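Local coordinates for probable Zn binding protein (Lactobacillus acidophilus, PDB 3Q69), which is a putative mucus-binding protein, represented here by a MucBP domain, which may attach the bacterium to host mucus, at residues I15-E20 with E61-P66. Numbering follows the deposited sequence.
Sequences IHYRYE and EALPSP
Packing of one sheet against another in the elongated, all-beta MucBP domain brings Y17 and I15, on strand 2-19 of the mixed five-stranded sheet, against L63, S65 and P66, at and just beyond the end of strand 55-64 of the two-stranded sheet. CA separations of 8.4 Å for Y17 and S65 and 9.2 Å for I15 and L63, with no direct hydrogen bond across, mark this as side-chain packing rather than strand pairing. Y17 carries most of it. With CG anti to its own carbonyl carbon (chi1 -60°), the ring reaches over to P66, whose CD sits above one face, 3.9 Å from the Y17 ring centroid and 29° off the normal, a CH-pi contact displaced toward CE1. At the ring's tip, Y17 OH meets the L63 methyl CD2 at 3.3 Å; the same methyl touches I15 CG1 at 3.8 Å.

A water lying in the plane of the Y17 ring, 2.8 Å from Y17 OH, bridges the segments by donating to L63 O and to S65 OG. S65 OG also hydrogen-bonds K75 O, and Y102 OH of strand 96-104 bonds P66 O. The phenol thus joins the segments in two ways: its face by apolar contact with a proline, its hydroxyl through water to a backbone carbonyl and a serine, so this buried interface includes a water-mediated polar link.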
# COMPACT_ATOMS: atom_id res chain seq x y z
N ILE A 15 5.22 -7.75 -3.35
CA ILE A 15 6.54 -7.94 -3.92
C ILE A 15 6.75 -9.38 -4.39
O ILE A 15 6.63 -10.33 -3.61
CB ILE A 15 7.63 -7.61 -2.87
CG1 ILE A 15 7.43 -6.19 -2.35
CG2 ILE A 15 9.01 -7.74 -3.50
CD1 ILE A 15 7.59 -5.13 -3.40
N HIS A 16 7.06 -9.53 -5.68
CA HIS A 16 7.28 -10.85 -6.27
C HIS A 16 8.78 -11.12 -6.33
O HIS A 16 9.59 -10.21 -6.53
CB HIS A 16 6.69 -10.90 -7.68
CG HIS A 16 5.20 -10.76 -7.72
ND1 HIS A 16 4.35 -11.67 -7.12
CD2 HIS A 16 4.41 -9.83 -8.30
CE1 HIS A 16 3.10 -11.29 -7.33
NE2 HIS A 16 3.11 -10.18 -8.04
N TYR A 17 9.14 -12.39 -6.15
CA TYR A 17 10.54 -12.80 -6.19
C TYR A 17 10.67 -13.93 -7.20
O TYR A 17 10.13 -15.01 -7.00
CB TYR A 17 10.99 -13.26 -4.80
CG TYR A 17 10.87 -12.18 -3.75
CD1 TYR A 17 11.77 -11.12 -3.72
CD2 TYR A 17 9.84 -12.18 -2.82
CE1 TYR A 17 11.64 -10.10 -2.79
CE2 TYR A 17 9.70 -11.16 -1.88
CZ TYR A 17 10.61 -10.13 -1.87
OH TYR A 17 10.50 -9.11 -0.96
N ARG A 18 11.37 -13.66 -8.29
CA ARG A 18 11.56 -14.64 -9.35
C ARG A 18 13.00 -14.67 -9.86
O ARG A 18 13.79 -13.75 -9.63
CB ARG A 18 10.62 -14.34 -10.51
CG ARG A 18 9.15 -14.50 -10.16
CD ARG A 18 8.28 -14.37 -11.39
NE ARG A 18 6.95 -14.91 -11.18
CZ ARG A 18 6.04 -15.07 -12.14
NH1 ARG A 18 6.33 -14.71 -13.39
NH2 ARG A 18 4.85 -15.59 -11.85
N TYR A 19 13.34 -15.76 -10.56
CA TYR A 19 14.66 -15.90 -11.15
C TYR A 19 14.50 -15.35 -12.56
O TYR A 19 13.37 -15.17 -13.03
CB TYR A 19 15.06 -17.38 -11.21
CG TYR A 19 15.41 -17.98 -9.86
CD1 TYR A 19 16.64 -17.71 -9.25
CD2 TYR A 19 14.51 -18.81 -9.20
CE1 TYR A 19 16.96 -18.27 -8.01
CE2 TYR A 19 14.83 -19.37 -7.96
CZ TYR A 19 16.04 -19.10 -7.37
OH TYR A 19 16.35 -19.64 -6.14
N GLU A 20 15.61 -15.09 -13.24
CA GLU A 20 15.54 -14.56 -14.60
C GLU A 20 14.67 -15.40 -15.52
O GLU A 20 14.01 -14.88 -16.42
CB GLU A 20 16.94 -14.46 -15.21
CG GLU A 20 17.85 -13.47 -14.51
CD GLU A 20 19.19 -13.32 -15.21
OE1 GLU A 20 19.90 -14.35 -15.35
OE2 GLU A 20 19.53 -12.19 -15.61
N GLU A 61 7.42 0.16 5.03
CA GLU A 61 8.84 0.13 5.41
C GLU A 61 9.76 -0.58 4.41
O GLU A 61 9.31 -1.40 3.60
CB GLU A 61 9.00 -0.55 6.78
CG GLU A 61 8.14 0.07 7.89
CD GLU A 61 8.45 1.54 8.13
OE1 GLU A 61 9.64 1.89 8.29
OE2 GLU A 61 7.49 2.35 8.17
N ALA A 62 11.05 -0.25 4.49
CA ALA A 62 12.05 -0.85 3.62
C ALA A 62 11.97 -2.36 3.78
O ALA A 62 11.84 -2.86 4.90
CB ALA A 62 13.44 -0.35 4.01
N LEU A 63 12.03 -3.08 2.67
CA LEU A 63 11.93 -4.53 2.67
C LEU A 63 13.16 -5.16 2.03
O LEU A 63 13.26 -5.25 0.80
CB LEU A 63 10.68 -4.96 1.90
CG LEU A 63 10.32 -6.44 1.95
CD1 LEU A 63 9.83 -6.78 3.36
CD2 LEU A 63 9.24 -6.75 0.92
N PRO A 64 14.14 -5.57 2.84
CA PRO A 64 15.36 -6.18 2.30
C PRO A 64 14.99 -7.45 1.52
O PRO A 64 14.22 -8.28 1.99
CB PRO A 64 16.17 -6.49 3.55
CG PRO A 64 15.73 -5.46 4.52
CD PRO A 64 14.23 -5.45 4.31
N SER A 65 15.55 -7.60 0.33
CA SER A 65 15.26 -8.78 -0.48
C SER A 65 15.94 -10.03 0.08
O SER A 65 17.07 -9.97 0.58
CB SER A 65 15.74 -8.54 -1.91
OG SER A 65 14.95 -7.57 -2.56
N PRO A 66 15.25 -11.18 0.01
CA PRO A 66 15.85 -12.42 0.53
C PRO A 66 17.16 -12.72 -0.18
O PRO A 66 17.27 -12.56 -1.39
CB PRO A 66 14.79 -13.47 0.22
CG PRO A 66 13.51 -12.68 0.29
CD PRO A 66 13.88 -11.42 -0.46
O HOH W 1 12.56 -7.28 -1.20